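Local atomic coordinates of ATP:cob(I)alamin adenosyltransferase (Salmonella enterica subsp. enterica serovar Livingstone, PDB entry 5CX7), a protein that probably converts cob(I)alamin to adenosylcobalamin, the cofactor of propanediol dehydratase, and carries a C-terminal domain, the part modelled here, that binds heme. Residues Ser38-Asp41 / Thr45-Val48; Phe14-Gln19 / Ala139-Gly144. All blocks are in the same frame, centred on the assembly; numbering follows the deposited sequence.

Contact 1 (Ser38-Asp41 / Thr45-Val48); sequences SIVD and TETV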
loop_
_atom_site.group_PDB
_atom_site.type_symbol
_atom_site.label_atom_id
_atom_site.label_comp_id
_atom_site.label_asym_id
_atom_site.label_seq_id
_atom_site.Cartn_x
_atom_site.Cartn_y
_atom_site.Cartn_z
ATOM N N SER E 38 5.679 -15.176 -17.799
ATOM C CA SER E 38 6.136 -15.253 -16.471
ATOM C C SER E 38 6.032 -16.674 -15.979
ATOM O O SER E 38 5.041 -17.347 -16.192
ATOM C CB SER E 38 5.309 -14.312 -15.528
ATOM O OG SER E 38 5.627 -14.586 -14.137
ATOM N N ILE E 39 7.058 -17.097 -15.287
ATOM C CA ILE E 39 7.107 -18.432 -14.663
ATOM C C ILE E 39 7.408 -18.190 -13.170
ATOM O O ILE E 39 8.359 -17.535 -12.842
ATOM C CB ILE E 39 8.166 -19.347 -15.268
ATOM C CG1 ILE E 39 7.947 -19.475 -16.792
ATOM C CG2 ILE E 39 8.108 -20.720 -14.639
ATOM C CD1 ILE E 39 9.071 -20.140 -17.533
ATOM N N VAL E 40 6.621 -18.861 -12.340
ATOM C CA VAL E 40 6.878 -18.949 -10.909
ATOM C C VAL E 40 7.127 -20.424 -10.518
ATOM O O VAL E 40 6.762 -21.341 -11.238
ATOM C CB VAL E 40 5.749 -18.341 -10.045
ATOM C CG1 VAL E 40 5.484 -16.900 -10.408
ATOM C CG2 VAL E 40 4.490 -19.165 -10.144
ATOM N N ASP E 41 7.865 -20.621 -9.445
ATOM C CA ASP E 41 8.107 -21.945 -8.923
ATOM C C ASP E 41 6.934 -22.420 -8.079
ATOM O O ASP E 41 5.912 -21.736 -7.945
ATOM C CB ASP E 41 9.483 -22.031 -8.212
ATOM C CG ASP E 41 9.531 -21.285 -6.880
ATOM O OD1 ASP E 41 8.498 -20.872 -6.328
ATOM O OD2 ASP E 41 10.680 -21.113 -6.435
ATOM N N THR E 45 7.419 -18.065 -6.155
ATOM C CA THR E 45 8.476 -17.132 -6.387
ATOM C C THR E 45 8.678 -16.929 -7.864
ATOM O O THR E 45 8.919 -17.911 -8.635
ATOM C CB THR E 45 9.792 -17.600 -5.738
ATOM O OG1 THR E 45 9.538 -17.800 -4.343
ATOM C CG2 THR E 45 10.944 -16.582 -5.893
ATOM N N GLU E 46 8.749 -15.674 -8.275
ATOM C CA GLU E 46 9.153 -15.330 -9.649
ATOM C C GLU E 46 10.451 -15.946 -10.058
ATOM O O GLU E 46 11.481 -15.663 -9.441
ATOM C CB GLU E 46 9.341 -13.787 -9.865
ATOM C CG GLU E 46 7.983 -13.228 -10.027
ATOM C CD GLU E 46 7.950 -11.731 -10.549
ATOM O OE1 GLU E 46 7.241 -10.759 -10.048
ATOM O OE2 GLU E 46 8.712 -11.570 -11.533
ATOM N N THR E 47 10.437 -16.664 -11.183
ATOM C CA THR E 47 11.612 -17.381 -11.619
ATOM C C THR E 47 12.099 -16.875 -12.971
ATOM O O THR E 47 13.294 -16.715 -13.162
ATOM C CB THR E 47 11.357 -18.909 -11.586
ATOM O OG1 THR E 47 10.984 -19.255 -10.260
ATOM C CG2 THR E 47 12.658 -19.695 -11.937
ATOM N N VAL E 48 11.173 -16.635 -13.894
ATOM C CA VAL E 48 11.484 -16.060 -15.156
ATOM C C VAL E 48 10.452 -15.033 -15.515
ATOM O O VAL E 48 9.268 -15.287 -15.349
ATOM C CB VAL E 48 11.497 -17.100 -16.331
ATOM C CG1 VAL E 48 11.972 -16.458 -17.659
ATOM C CG2 VAL E 48 12.394 -18.266 -16.024
HETATM O O HOH W 1 11.119 -20.203 -4.020
HETATM O O HOH W 2 12.662 -20.104 -8.508
#

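Contact 2 (Phe14-Gln19 / Ala139-Gly144); sequences FHDLHQ and AAINVG. With HEM (protoporphyrin IX containing Fe), chain B.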
loop_
_atom_site.group_PDB
_atom_site.type_symbol
_atom_site.label_atom_id
_atom_site.label_comp_id
_atom_site.label_asym_id
_atom_site.label_seq_id
_atom_site.Cartn_x
_atom_site.Cartn_y
_atom_site.Cartn_z
ATOM N N PHE E 14 16.644 -25.907 -15.602
ATOM C CA PHE E 14 17.048 -24.862 -16.523
ATOM C C PHE E 14 16.453 -25.067 -17.887
ATOM O O PHE E 14 15.817 -24.165 -18.503
ATOM C CB PHE E 14 18.583 -24.725 -16.691
ATOM C CG PHE E 14 18.968 -23.843 -17.886
ATOM C CD1 PHE E 14 18.851 -22.507 -17.814
ATOM C CD2 PHE E 14 19.251 -24.417 -19.124
ATOM C CE1 PHE E 14 19.124 -21.695 -18.910
ATOM C CE2 PHE E 14 19.500 -23.635 -20.246
ATOM C CZ PHE E 14 19.430 -22.254 -20.131
ATOM N N HIS E 15 16.619 -26.268 -18.427
ATOM C CA HIS E 15 16.033 -26.592 -19.703
ATOM C C HIS E 15 14.492 -26.399 -19.749
ATOM O O HIS E 15 13.917 -25.943 -20.742
ATOM C CB HIS E 15 16.409 -28.056 -20.100
ATOM C CG HIS E 15 15.816 -28.495 -21.407
ATOM N ND1 HIS E 15 16.354 -28.182 -22.646
ATOM C CD2 HIS E 15 14.720 -29.245 -21.656
ATOM C CE1 HIS E 15 15.604 -28.706 -23.600
ATOM N NE2 HIS E 15 14.628 -29.378 -23.024
ATOM N N ASP E 16 13.787 -26.868 -18.740
ATOM C CA ASP E 16 12.315 -26.644 -18.679
ATOM C C ASP E 16 11.965 -25.160 -18.814
ATOM O O ASP E 16 11.066 -24.798 -19.536
ATOM C CB ASP E 16 11.724 -27.128 -17.362
ATOM C CG ASP E 16 11.751 -28.647 -17.199
ATOM O OD1 ASP E 16 11.491 -29.364 -18.175
ATOM O OD2 ASP E 16 11.771 -29.149 -16.031
ATOM N N LEU E 17 12.638 -24.353 -18.015
ATOM C CA LEU E 17 12.358 -22.902 -17.973
ATOM C C LEU E 17 12.664 -22.271 -19.316
ATOM O O LEU E 17 11.917 -21.432 -19.805
ATOM C CB LEU E 17 13.232 -22.240 -16.885
ATOM C CG LEU E 17 12.901 -22.666 -15.440
ATOM C CD1 LEU E 17 13.973 -22.167 -14.469
ATOM C CD2 LEU E 17 11.516 -22.264 -14.980
ATOM N N HIS E 18 13.829 -22.616 -19.866
ATOM C CA HIS E 18 14.276 -22.090 -21.103
ATOM C C HIS E 18 13.309 -22.416 -22.236
ATOM O O HIS E 18 13.002 -21.540 -23.023
ATOM C CB HIS E 18 15.709 -22.575 -21.411
ATOM C CG HIS E 18 16.362 -21.792 -22.505
ATOM N ND1 HIS E 18 16.363 -22.215 -23.818
ATOM C CD2 HIS E 18 16.987 -20.585 -22.499
ATOM C CE1 HIS E 18 16.964 -21.317 -24.582
ATOM N NE2 HIS E 18 17.335 -20.350 -23.796
ATOM N N GLN E 19 12.897 -23.665 -22.322
ATOM C CA GLN E 19 11.992 -24.141 -23.357
ATOM C C GLN E 19 10.614 -23.573 -23.230
ATOM O O GLN E 19 10.040 -23.206 -24.229
ATOM C CB GLN E 19 11.927 -25.685 -23.454
ATOM C CG GLN E 19 13.258 -26.250 -23.891
ATOM C CD GLN E 19 13.742 -25.619 -25.198
ATOM O OE1 GLN E 19 13.134 -25.854 -26.236
ATOM N NE2 GLN E 19 14.844 -24.879 -25.171
ATOM N N ALA E 139 3.121 -27.577 -23.818
ATOM C CA ALA E 139 3.312 -28.735 -24.707
ATOM C C ALA E 139 4.773 -28.911 -25.117
ATOM O O ALA E 139 5.150 -30.024 -25.449
ATOM C CB ALA E 139 2.388 -28.632 -25.925
ATOM N N ALA E 140 5.603 -27.853 -25.121
ATOM C CA ALA E 140 7.013 -27.966 -25.496
ATOM C C ALA E 140 7.848 -28.715 -24.466
ATOM O O ALA E 140 8.955 -29.107 -24.761
ATOM C CB ALA E 140 7.635 -26.598 -25.745
ATOM N N ILE E 141 7.354 -28.886 -23.251
ATOM C CA ILE E 141 8.107 -29.615 -22.286
ATOM C C ILE E 141 7.414 -30.768 -21.719
ATOM O O ILE E 141 8.043 -31.269 -20.886
ATOM C CB ILE E 141 8.633 -28.742 -21.073
ATOM C CG1 ILE E 141 7.496 -28.153 -20.232
ATOM C CG2 ILE E 141 9.512 -27.599 -21.608
ATOM C CD1 ILE E 141 7.956 -27.666 -18.845
ATOM N N ASN E 142 6.189 -31.231 -21.965
ATOM C CA ASN E 142 5.886 -32.522 -21.024
ATOM C C ASN E 142 5.942 -32.365 -19.464
ATOM O O ASN E 142 6.901 -32.657 -18.631
ATOM C CB ASN E 142 6.895 -33.516 -21.459
ATOM C CG ASN E 142 6.429 -34.349 -22.595
ATOM O OD1 ASN E 142 5.877 -35.296 -22.239
ATOM N ND2 ASN E 142 6.694 -34.093 -23.906
ATOM N N VAL E 143 4.927 -31.640 -19.101
ATOM C CA VAL E 143 4.478 -31.572 -17.806
ATOM C C VAL E 143 3.029 -31.579 -18.063
ATOM O O VAL E 143 2.608 -31.370 -19.194
ATOM C CB VAL E 143 4.870 -30.196 -17.203
ATOM C CG1 VAL E 143 6.341 -30.126 -16.852
ATOM C CG2 VAL E 143 4.492 -29.046 -18.111
ATOM N N GLY E 144 2.293 -31.783 -17.008
ATOM C CA GLY E 144 0.874 -31.733 -17.070
ATOM C C GLY E 144 0.367 -30.431 -16.464
ATOM O O GLY E 144 1.128 -29.708 -15.791
HETATM C CHA HEM B . 20.457 -20.816 -25.999
HETATM C CHB HEM B . 20.088 -18.807 -21.580
HETATM C CHC HEM B . 15.934 -16.873 -23.117
HETATM C CHD HEM B . 16.590 -18.534 -27.582
HETATM C C1A HEM B . 20.649 -20.467 -24.701
HETATM C C2A HEM B . 21.666 -20.996 -23.895
HETATM C C3A HEM B . 21.555 -20.434 -22.652
HETATM C C4A HEM B . 20.496 -19.532 -22.665
HETATM C CMA HEM B . 22.423 -20.726 -21.439
HETATM C CAA HEM B . 22.696 -22.049 -24.286
HETATM C CBA HEM B . 22.140 -23.395 -23.753
HETATM C CGA HEM B . 22.457 -24.587 -24.623
HETATM O O1A HEM B . 23.381 -25.366 -24.268
HETATM O O2A HEM B . 21.784 -24.791 -25.669
HETATM C C1B HEM B . 18.919 -18.076 -21.613
HETATM C C2B HEM B . 18.407 -17.390 -20.510
HETATM C C3B HEM B . 17.234 -16.838 -20.929
HETATM C C4B HEM B . 17.027 -17.236 -22.343
HETATM C CMB HEM B . 19.104 -17.330 -19.144
HETATM C CAB HEM B . 16.404 -15.997 -20.045
HETATM C CBB HEM B . 15.282 -15.378 -20.325
HETATM C C1C HEM B . 15.722 -17.160 -24.454
HETATM C C2C HEM B . 14.586 -16.732 -25.205
HETATM C C3C HEM B . 14.797 -17.216 -26.508
HETATM C C4C HEM B . 16.048 -17.925 -26.486
HETATM C CMC HEM B . 13.390 -15.912 -24.692
HETATM C CAC HEM B . 13.984 -17.108 -27.764
HETATM C CBC HEM B . 12.847 -16.475 -27.913
HETATM C C1D HEM B . 17.731 -19.293 -27.452
HETATM C C2D HEM B . 18.202 -19.987 -28.654
HETATM C C3D HEM B . 19.291 -20.669 -28.238
HETATM C C4D HEM B . 19.462 -20.334 -26.795
HETATM C CMD HEM B . 17.576 -19.918 -30.037
HETATM C CAD HEM B . 20.186 -21.545 -29.120
HETATM C CBD HEM B . 19.521 -22.820 -29.647
HETATM C CGD HEM B . 20.072 -24.084 -29.022
HETATM O O1D HEM B . 20.446 -25.056 -29.758
HETATM O O2D HEM B . 20.115 -24.170 -27.768
HETATM N NA HEM B . 19.912 -19.578 -23.912
HETATM N NB HEM B . 18.091 -17.954 -22.648
HETATM N NC HEM B . 16.557 -17.924 -25.228
HETATM N ND HEM B . 18.504 -19.532 -26.354
HETATM FE FE HEM B . 18.315 -18.803 -24.550
#

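Contact 1 (Ser38-Asp41 / Thr45-Val48)
A classic beta bulge lies at the turn end of the hairpin formed by strands 36-41 and 46-51, where Thr47 and Val48 together face Ile39. The carbonyl oxygen of Ile39 takes two bonds, one from Thr47 N at 2.8 Å, in the carbonyl plane, and a second from Val48 N at 3.1 Å, with the donor tilted slightly from that plane. Ile39 N returns a bond to Val48 O (2.9 Å), completing the antiparallel hydrogen-bonded pair. The extra residue shifts the register by one, and Val40 then faces Glu46 as a non-hydrogen-bonded pair. Beyond it Asp41 N reaches Thr45 O at 3.0 Å.

Asp41 suits the turn because its short side chain brings a carboxylate to the N-H groups there. With CG set between N and the carbonyl carbon (chi1 71°), OD1 comes within 3.0 Å of Thr45 N, which meets it from above the carboxylate plane, 48° out of it. OD1 also accepts from His43 N inside the turn. One water bridges OD2 to Thr45 OG1, and another links OD2 to Thr47 OG1, so the two threonines offer hydroxyls where water can join the two sides of the hairpin. Together these bonds to both oxygens should limit the carboxylate's rotation.

Farther from the turn the partners are branched and apolar: Ile39 and Val48 lie side by side, Ile39 CD1 4.1 Å from Val48 CB. Their face is covered by helix 14-31, through Leu17 and Thr21, whereas Ser38 and Val40 pack on helix 59-72, both touching Ala67, with Pro64 beside Ser38 and Val71 beside Val40. Strand 36-41 continues the sheet to strand 115-123 through Gly119 and Gly121, and Val48 pairs with a strand of the second subunit, extending the sheet across the interface.

Contact 2 (Phe14-Gln19 / Ala139-Gly144)
The start of helix 14-31 meets the irregular segment that follows helix 127-139, with Asp16 CA 6.3 Å from Ile141 CA and Gln19 CA 6.6 Å from Ala140 CA. Asp16 and Gln19 lie about one turn apart and therefore present neighbouring positions on the same side of the helix to the loop.

Ile141 fills the junction with both branches. Its CG2 methyl rests 3.6 Å from Gln19 CB and also touches the carbonyl oxygen of Asp16. With CG1 between the backbone N and the carbonyl carbon (chi1 63°), the longer branch runs to Asp16, where CD1 lies 4.0 Å from OD1; the two side chains cross at about a right angle. A beta-branched residue fits here because it can cover two helix positions at once. The small methyl of Ala140 points at the helix and lies at the margin, beside the carbonyl oxygen of Gln19, while Asp16 directs OD2 into a salt bridge with Arg112, which also gives a weak bond to the carbonyl of Asn142.

The helix also faces the heme. His18 projects toward it with CG anti to the backbone N (chi1 -165°), placing NE2 2.0 Å from the iron; imidazole suits axial ligation because this nitrogen can offer the metal a lone pair. His18 CB lies over one face of the Phe14 ring, toward its rim, 3.9 Å above the plane, and Phe14 CZ meets the porphyrin methyl CMA at 3.6 Å, an apolar partner for the macrocycle's rim. His18 of the second subunit supplies the other axial nitrogen, giving bis-histidine coordination of a heme held between two subunits, each an HbpS-like domain.

Leu17 joins the two contacts, whose centres are 13 Å apart. It sits in the helix of contact 2 but turns from the loop toward the hairpin of contact 1: its CD2 lies 3.8 Å from Ile39 CG2 and its CD1 3.8 Å from Thr47 CG2. Along the chain, 38-41 and 45-48 are nested within the long excursion closed by 14-19 and 139-144. Contact 2 supplies an axial ligand of the heme, and contact 1 comes near it through Val48: nearest atoms of the Val48 side chain and the heme are about 4 Å apart, and of the Val48 and His18 side chains about 8 Å. Trp50 of the second subunit packs on both Leu17 and Val48, so helix and hairpin share one subunit interface.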